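Local coordinates for protein DocCel5: Type I dockerin repeat domain from A. cellulolyticus family 5 endoglucanase WP_010249057 S15I, I16N mutant (Acetivibrio cellulolyticus, PDB 5NRK) that probably joins a family 5 endoglucanase to a cellulosome scaffold, as a calcium-binding type I dockerin that docks onto a cohesin, at residues F52-M57 with G61-F66; A17-Y22 with K45-L50. All blocks are in the same frame, centred on the assembly; numbering follows the deposited sequence.

Contact 1: F52-M57 with G61-F66; sequences FAIMRM and GMITKF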
ATOM      1  N   PHE B  52      -1.594 -14.406  -0.732  1.00  6.06           N
ATOM      2  CA  PHE B  52      -2.374 -13.460   0.055  1.00  5.91           C
ATOM      3  C   PHE B  52      -3.367 -14.189   0.977  1.00  5.85           C
ATOM      4  O   PHE B  52      -3.493 -13.861   2.156  1.00  6.49           O
ATOM      5  CB  PHE B  52      -3.033 -12.498  -0.941  1.00  6.68           C
ATOM      6  CG  PHE B  52      -3.752 -11.315  -0.350  1.00  7.02           C
ATOM      7  CD1 PHE B  52      -3.141 -10.455   0.559  1.00  7.97           C
ATOM      8  CD2 PHE B  52      -5.031 -11.021  -0.775  1.00  7.91           C
ATOM      9  CE1 PHE B  52      -3.818  -9.336   1.013  1.00  7.52           C
ATOM     10  CE2 PHE B  52      -5.709  -9.907  -0.306  1.00  7.84           C
ATOM     11  CZ  PHE B  52      -5.111  -9.093   0.618  1.00  7.93           C
ATOM     12  N   ALA B  53      -4.035 -15.194   0.422  1.00  5.95           N
ATOM     13  CA  ALA B  53      -4.966 -15.996   1.182  1.00  5.69           C
ATOM     14  C   ALA B  53      -4.280 -16.753   2.296  1.00  5.88           C
ATOM     15  O   ALA B  53      -4.810 -16.846   3.408  1.00  6.40           O
ATOM     16  CB  ALA B  53      -5.675 -16.981   0.257  1.00  5.85           C
ATOM     17  N   ILE B  54      -3.106 -17.310   2.011  1.00  6.37           N
ATOM     18  CA  ILE B  54      -2.375 -18.058   3.010  1.00  6.60           C
ATOM     19  C   ILE B  54      -1.947 -17.142   4.159  1.00  6.39           C
ATOM     20  O   ILE B  54      -2.051 -17.498   5.343  1.00  7.35           O
ATOM     21  CB  ILE B  54      -1.168 -18.781   2.380  1.00  6.86           C
ATOM     22  CG1 ILE B  54      -1.661 -19.879   1.442  1.00  7.70           C
ATOM     23  CG2 ILE B  54      -0.252 -19.353   3.459  1.00  7.80           C
ATOM     24  CD1 ILE B  54      -0.608 -20.395   0.480  1.00  8.10           C
ATOM     25  N   MET B  55      -1.486 -15.951   3.824  1.00  6.78           N
ATOM     26  CA  MET B  55      -1.136 -14.981   4.847  0.50  6.41           C
ATOM     27  C   MET B  55      -2.353 -14.625   5.712  1.00  6.89           C
ATOM     28  O   MET B  55      -2.240 -14.506   6.939  1.00  7.02           O
ATOM     29  CB  MET B  55      -0.570 -13.733   4.187  0.50  6.26           C
ATOM     30  CG  MET B  55      -0.140 -12.724   5.231  0.50  5.99           C
ATOM     31  SD  MET B  55       0.710 -11.277   4.620  0.50  7.73           S
ATOM     32  CE  MET B  55       2.195 -11.839   3.803  0.50  6.91           C
ATOM     33  N   ARG B  56      -3.513 -14.449   5.083  1.00  5.87           N
ATOM     34  CA  ARG B  56      -4.741 -14.179   5.812  1.00  6.76           C
ATOM     35  C   ARG B  56      -5.039 -15.320   6.784  1.00  6.85           C
ATOM     36  O   ARG B  56      -5.376 -15.077   7.948  1.00  7.32           O
ATOM     37  CB  ARG B  56      -5.910 -13.968   4.850  1.00  7.07           C
ATOM     38  CG  ARG B  56      -7.216 -13.644   5.541  1.00  7.28           C
ATOM     39  CD  ARG B  56      -7.190 -12.349   6.315  1.00  8.23           C
ATOM     40  NE  ARG B  56      -8.507 -12.041   6.842  1.00  8.79           N
ATOM     41  CZ  ARG B  56      -8.793 -10.985   7.595  1.00  9.62           C
ATOM     42  NH1 ARG B  56      -7.849 -10.112   7.928  1.00 12.03           N
ATOM     43  NH2 ARG B  56     -10.031 -10.810   8.027  1.00 10.65           N
ATOM     44  N   MET B  57      -4.942 -16.566   6.337  1.00  7.13           N
ATOM     45  CA  MET B  57      -5.199 -17.702   7.224  0.60  7.22           C
ATOM     46  C   MET B  57      -4.265 -17.687   8.427  1.00  7.52           C
ATOM     47  O   MET B  57      -4.666 -17.960   9.547  1.00  8.02           O
ATOM     48  CB  MET B  57      -5.052 -19.016   6.458  0.60  8.05           C
ATOM     49  CG  MET B  57      -6.147 -19.252   5.429  0.60  8.02           C
ATOM     50  SD  MET B  57      -6.030 -20.888   4.666  0.60 10.34           S
ATOM     51  CE  MET B  57      -6.809 -21.843   5.947  0.60 10.48           C
ATOM     52  N   GLY B  61      -5.177 -17.022  12.550  1.00 10.21           N
ATOM     53  CA  GLY B  61      -4.920 -18.160  13.425  1.00 11.18           C
ATOM     54  C   GLY B  61      -5.470 -19.492  12.920  1.00 11.49           C
ATOM     55  O   GLY B  61      -5.557 -20.460  13.683  1.00 13.33           O
ATOM     56  N   MET B  62      -5.783 -19.564  11.634  1.00 11.22           N
ATOM     57  CA  MET B  62      -6.349 -20.761  11.034  0.50 11.35           C
ATOM     58  C   MET B  62      -5.273 -21.786  10.679  1.00 12.53           C
ATOM     59  O   MET B  62      -5.568 -22.969  10.547  1.00 13.80           O
ATOM     60  CB  MET B  62      -7.163 -20.383   9.799  0.50 11.08           C
ATOM     61  CG  MET B  62      -8.361 -19.486  10.119  0.50 11.47           C
ATOM     62  SD  MET B  62      -9.226 -18.708   8.744  0.50 11.67           S
ATOM     63  CE  MET B  62     -10.204 -20.103   8.201  0.50 10.88           C
ATOM     64  N   ILE B  63      -4.042 -21.301  10.496  1.00 11.54           N
ATOM     65  CA  ILE B  63      -2.851 -22.141  10.302  1.00 11.47           C
ATOM     66  C   ILE B  63      -1.771 -21.585  11.199  1.00 11.62           C
ATOM     67  O   ILE B  63      -1.858 -20.437  11.676  1.00 12.50           O
ATOM     68  CB  ILE B  63      -2.352 -22.180   8.841  1.00 11.23           C
ATOM     69  CG1 ILE B  63      -1.888 -20.794   8.350  1.00 10.26           C
ATOM     70  CG2 ILE B  63      -3.429 -22.768   7.953  1.00 10.92           C
ATOM     71  CD1 ILE B  63      -1.317 -20.795   6.935  1.00 10.31           C
ATOM     72  N   THR B  64      -0.759 -22.410  11.436  1.00 11.56           N
ATOM     73  CA  THR B  64       0.307 -22.100  12.365  1.00 12.54           C
ATOM     74  C   THR B  64       1.626 -21.783  11.655  1.00 12.89           C
ATOM     75  O   THR B  64       2.431 -20.998  12.142  1.00 13.47           O
ATOM     76  CB  THR B  64       0.495 -23.306  13.311  1.00 13.80           C
ATOM     77  OG1 THR B  64      -0.698 -23.487  14.099  1.00 15.70           O
ATOM     78  CG2 THR B  64       1.670 -23.127  14.231  1.00 13.89           C
ATOM     79  N   LYS B  65       1.825 -22.359  10.471  1.00 12.37           N
ATOM     80  CA  LYS B  65       3.033 -22.195   9.716  1.00 11.59           C
ATOM     81  C   LYS B  65       2.738 -22.373   8.234  1.00 11.04           C
ATOM     82  O   LYS B  65       1.690 -22.795   7.883  1.00 10.77           O
ATOM     83  CB  LYS B  65       4.195 -23.151  10.195  1.00 12.33           C
ATOM     84  CG  LYS B  65       3.887 -24.673  10.288  1.00 13.21           C
ATOM     85  CD  LYS B  65       3.650 -25.335   8.956  1.00 12.71           C
ATOM     86  CE  LYS B  65       3.671 -26.835   9.207  1.00 13.65           C
ATOM     87  NZ  LYS B  65       3.162 -27.617   8.045  1.00 13.07           N
ATOM     88  N   PHE B  66       3.699 -21.934   7.436  1.00 12.01           N
ATOM     89  CA  PHE B  66       3.606 -22.022   5.996  1.00 12.24           C
ATOM     90  C   PHE B  66       4.278 -23.271   5.499  1.00 14.18           C
ATOM     91  O   PHE B  66       5.265 -23.725   6.066  1.00 18.09           O
ATOM     92  CB  PHE B  66       4.244 -20.788   5.370  1.00 11.37           C
ATOM     93  CG  PHE B  66       3.678 -19.505   5.879  1.00 11.53           C
ATOM     94  CD1 PHE B  66       2.328 -19.250   5.758  1.00 10.58           C
ATOM     95  CD2 PHE B  66       4.479 -18.524   6.446  1.00 12.21           C
ATOM     96  CE1 PHE B  66       1.774 -18.074   6.220  1.00 11.35           C
ATOM     97  CE2 PHE B  66       3.940 -17.344   6.914  1.00 11.82           C
ATOM     98  CZ  PHE B  66       2.586 -17.119   6.814  1.00 11.88           C
TER
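The ring of F66 meets I54. The carbonyl O of I54 lies at the ring edge, in plane, 4.0 Å from F66 CE1. The methyl I54 CG2 approaches the ring obliquely, 3.5 Å from F66 CD1. It gets there because CG2 stands opposite the backbone N of I54. I63 continues this apolar patch: its CD1 reaches I54 CG2 at 3.9 Å. The chi1 of 64° sets I63 CG1 between its own N and carbonyl carbon, and the branch runs over the CB of M57. In one of its two conformers the M57 chain turns at chi3, and its CE lies 4.0 Å from I63 CG2. A hydrogen bond joins the segments: M62 N gives to M57 O at 2.9 Å, 148° at the hydrogen. G61 has positive phi, and this bond belongs to a Schellman motif that ends the helix. The chain then folds back along the helix it has just left. The contact lies at the surface, on helix 49-59. F66 also meets the ring of Y58 and touches L41 of the calcium loop. From the same helix, F52 and M55 pack against helix 13-23.

Contact 2: A17-Y22 with K45-L50; sequences ALMRNY and KSINSL. With CA (calcium ion), chain F.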
ATOM      1  N   ALA B  17      -0.886  -5.838   4.516  1.00  6.46           N
ATOM      2  CA  ALA B  17      -1.101  -4.592   3.803  1.00  6.54           C
ATOM      3  C   ALA B  17      -0.141  -4.468   2.626  1.00  6.33           C
ATOM      4  O   ALA B  17      -0.541  -4.056   1.533  1.00  6.39           O
ATOM      5  CB  ALA B  17      -0.958  -3.407   4.744  1.00  7.47           C
ATOM      6  N   LEU B  18       1.130  -4.796   2.840  1.00  6.32           N
ATOM      7  CA  LEU B  18       2.114  -4.735   1.766  1.00  7.16           C
ATOM      8  C   LEU B  18       1.751  -5.690   0.641  1.00  6.93           C
ATOM      9  O   LEU B  18       1.846  -5.343  -0.540  1.00  6.79           O
ATOM     10  CB  LEU B  18       3.516  -5.064   2.302  1.00  8.71           C
ATOM     11  CG  LEU B  18       4.158  -3.972   3.146  1.00 10.55           C
ATOM     12  CD1 LEU B  18       5.302  -4.545   3.955  1.00 11.17           C
ATOM     13  CD2 LEU B  18       4.636  -2.822   2.275  1.00 12.25           C
ATOM     14  N   MET B  19       1.380  -6.913   0.988  1.00  6.30           N
ATOM     15  CA  MET B  19       0.985  -7.892  -0.026  0.70  6.83           C
ATOM     16  C   MET B  19      -0.227  -7.395  -0.826  1.00  6.62           C
ATOM     17  O   MET B  19      -0.256  -7.523  -2.054  1.00  6.56           O
ATOM     18  CB  MET B  19       0.745  -9.251   0.603  0.70  8.74           C
ATOM     19  CG  MET B  19       0.110 -10.274  -0.316  0.70 11.05           C
ATOM     20  SD  MET B  19       1.354 -10.963  -1.391  0.70 14.63           S
ATOM     21  CE  MET B  19       2.300 -12.002  -0.242  0.70 12.62           C
ATOM     22  N   ARG B  20      -1.226  -6.831  -0.134  1.00  5.92           N
ATOM     23  CA  ARG B  20      -2.394  -6.318  -0.826  1.00  6.11           C
ATOM     24  C   ARG B  20      -1.986  -5.218  -1.795  1.00  6.63           C
ATOM     25  O   ARG B  20      -2.388  -5.195  -2.963  1.00  6.53           O
ATOM     26  CB  ARG B  20      -3.441  -5.780   0.161  1.00  6.65           C
ATOM     27  CG  ARG B  20      -4.753  -5.482  -0.534  1.00  7.48           C
ATOM     28  CD  ARG B  20      -5.873  -5.105   0.427  1.00  8.10           C
ATOM     29  NE  ARG B  20      -7.155  -5.125  -0.303  1.00 10.75           N
ATOM     30  CZ  ARG B  20      -7.714  -4.102  -0.899  1.00 10.93           C
ATOM     31  NH1 ARG B  20      -7.154  -2.893  -0.864  1.00 12.81           N
ATOM     32  NH2 ARG B  20      -8.848  -4.283  -1.565  1.00  9.62           N
ATOM     33  N   ASN B  21      -1.169  -4.289  -1.321  1.00  5.99           N
ATOM     34  CA  ASN B  21      -0.682  -3.198  -2.149  1.00  6.81           C
ATOM     35  C   ASN B  21       0.141  -3.655  -3.327  1.00  6.84           C
ATOM     36  O   ASN B  21       0.001  -3.116  -4.437  1.00  7.96           O
ATOM     37  CB  ASN B  21       0.025  -2.131  -1.319  1.00  7.43           C
ATOM     38  CG  ASN B  21      -0.976  -1.261  -0.568  1.00  9.14           C
ATOM     39  OD1 ASN B  21      -1.853  -0.655  -1.206  1.00 12.37           O
ATOM     40  ND2 ASN B  21      -0.852  -1.142   0.758  1.00  8.06           N
ATOM     41  N   TYR B  22       0.965  -4.683  -3.130  1.00  6.33           N
ATOM     42  CA  TYR B  22       1.724  -5.260  -4.224  1.00  6.89           C
ATOM     43  C   TYR B  22       0.795  -5.829  -5.300  1.00  6.81           C
ATOM     44  O   TYR B  22       0.965  -5.563  -6.497  1.00  7.48           O
ATOM     45  CB  TYR B  22       2.621  -6.364  -3.673  1.00  8.49           C
ATOM     46  CG  TYR B  22       3.364  -7.128  -4.712  1.00 10.29           C
ATOM     47  CD1 TYR B  22       4.458  -6.577  -5.349  1.00 13.94           C
ATOM     48  CD2 TYR B  22       2.951  -8.408  -5.083  1.00  9.77           C
ATOM     49  CE1 TYR B  22       5.141  -7.290  -6.322  1.00 16.58           C
ATOM     50  CE2 TYR B  22       3.615  -9.134  -6.056  1.00 13.59           C
ATOM     51  CZ  TYR B  22       4.716  -8.560  -6.663  1.00 15.92           C
ATOM     52  OH  TYR B  22       5.396  -9.275  -7.634  1.00 22.12           O
ATOM     53  N   LYS B  45       6.785 -20.523  -6.542  1.00 14.47           N
ATOM     54  CA  LYS B  45       7.741 -19.540  -7.060  1.00 16.45           C
ATOM     55  C   LYS B  45       7.077 -18.305  -7.682  1.00 16.61           C
ATOM     56  O   LYS B  45       7.722 -17.533  -8.389  1.00 18.04           O
ATOM     57  CB  LYS B  45       8.759 -20.184  -8.024  1.00 22.24           C
ATOM     58  CG  LYS B  45       9.493 -21.387  -7.468  1.00 26.88           C
ATOM     59  CD  LYS B  45      10.593 -20.926  -6.538  1.00 37.38           C
ATOM     60  CE  LYS B  45      11.434 -22.091  -6.042  1.00 48.76           C
ATOM     61  NZ  LYS B  45      10.670 -23.050  -5.194  1.00 56.18           N
ATOM     62  N   SER B  46       5.802 -18.100  -7.371  1.00 13.77           N
ATOM     63  CA  SER B  46       5.032 -16.926  -7.797  0.50 12.62           C
ATOM     64  C   SER B  46       4.465 -16.261  -6.547  1.00 11.45           C
ATOM     65  O   SER B  46       4.191 -16.936  -5.551  1.00 10.37           O
ATOM     66  CB  SER B  46       3.842 -17.308  -8.704  0.50 12.81           C
ATOM     67  OG  SER B  46       4.215 -17.820  -9.974  0.50 13.74           O
ATOM     68  N   ILE B  47       4.269 -14.953  -6.596  1.00 10.45           N
ATOM     69  CA  ILE B  47       3.589 -14.227  -5.546  1.00  9.56           C
ATOM     70  C   ILE B  47       2.255 -13.777  -6.102  1.00  8.97           C
ATOM     71  O   ILE B  47       2.213 -12.919  -7.007  1.00 10.16           O
ATOM     72  CB  ILE B  47       4.371 -12.989  -5.067  1.00 10.57           C
ATOM     73  CG1 ILE B  47       5.784 -13.380  -4.589  1.00 12.23           C
ATOM     74  CG2 ILE B  47       3.613 -12.298  -3.949  1.00 10.11           C
ATOM     75  CD1 ILE B  47       6.660 -12.183  -4.311  1.00 15.21           C
ATOM     76  N   ASN B  48       1.167 -14.345  -5.592  1.00  7.37           N
ATOM     77  CA  ASN B  48      -0.152 -13.999  -6.132  1.00  7.07           C
ATOM     78  C   ASN B  48      -1.218 -14.150  -5.072  1.00  6.64           C
ATOM     79  O   ASN B  48      -0.904 -14.247  -3.879  1.00  6.89           O
ATOM     80  CB  ASN B  48      -0.432 -14.813  -7.404  1.00  7.72           C
ATOM     81  CG  ASN B  48      -0.470 -16.306  -7.166  1.00  7.96           C
ATOM     82  OD1 ASN B  48      -0.861 -16.764  -6.095  1.00  7.66           O
ATOM     83  ND2 ASN B  48      -0.077 -17.074  -8.184  1.00  9.27           N
ATOM     84  N   SER B  49      -2.483 -14.118  -5.471  1.00  6.01           N
ATOM     85  CA  SER B  49      -3.560 -14.096  -4.498  1.00  5.73           C
ATOM     86  C   SER B  49      -3.671 -15.352  -3.648  1.00  5.84           C
ATOM     87  O   SER B  49      -4.244 -15.308  -2.566  1.00  5.98           O
ATOM     88  CB  SER B  49      -4.901 -13.743  -5.162  1.00  6.36           C
ATOM     89  OG  SER B  49      -5.261 -14.687  -6.143  1.00  7.24           O
ATOM     90  N   LEU B  50      -3.105 -16.475  -4.095  1.00  5.95           N
ATOM     91  CA  LEU B  50      -3.031 -17.657  -3.240  0.70  7.22           C
ATOM     92  C   LEU B  50      -2.149 -17.391  -2.024  1.00  6.24           C
ATOM     93  O   LEU B  50      -2.466 -17.788  -0.891  1.00  6.67           O
ATOM     94  CB  LEU B  50      -2.469 -18.868  -3.994  0.70  8.50           C
ATOM     95  CG  LEU B  50      -3.203 -19.378  -5.222  0.70 11.22           C
ATOM     96  CD1 LEU B  50      -2.534 -20.602  -5.798  0.70 13.06           C
ATOM     97  CD2 LEU B  50      -4.615 -19.703  -4.850  0.70 11.70           C
TER
HETATM   98 CA    CA F 102       3.009 -18.586  -4.374  1.00  8.50          CA
HETATM   99  O   HOH W   1       0.830 -18.844  -5.390  1.00  9.22           O
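I47 fills the tight part of this contact with a single methyl, CG2, which meets two side chains of helix 13-23. Y22 CE2 is 3.8 Å from I47 CG2. M19 has two conformers, and in one of them its SD is 3.7 Å from the same methyl, I47 CG2. In that conformer M19 arrives along a bent path. Its CG is opposite the backbone N, then chi2 (80°) and chi3 (72°) fold the chain. The Y22 ring approaches obliquely, and the side chains of Y22 and I47 cross at about a right angle. F30 extends the patch, since it touches I47 and its ring meets that of Y22. K45-L50 covers the later part of an EF-hand calcium loop and the first residues of its exiting helix, as expected for a dockerin. S46 O binds the calcium at 2.4 Å, and D40, N42, D44 and D51 complete the protein ligands. Water 1 is also bound to the metal and donates to N48 OD1 at 2.8 Å. The same oxygen, linked through water 1 to the metal, accepts from L50 N at 3.0 Å, so N48 is the N-cap of helix 49-59. The solvent side is at K45, which is exposed and takes no part in the packing, although its backbone N bonds to D40. S49 is buried but turned from helix 13-23. The chain of another protein covers it, and S49 OG hydrogen-bonds to an acidic and a polar side chain there.

Contact 2 touches through I47, just ahead of helix 49-59, while contact 1 uses the helix itself. Contact 2 is partly buried and joins helix 13-23 to the loop before helix 49-59, across a long sequence separation. Contact 1 is local, at the surface, where the tail returns onto its own helix. Contact 1 buries more area, 338 Å² against 154 Å², and adds a backbone bond to its apolar packing. Contact 2 relies on apolar packing between its segments, beside a calcium site. The two touch directly: F52 CD1 lies 3.4 Å from M19 CG in one conformer of M19.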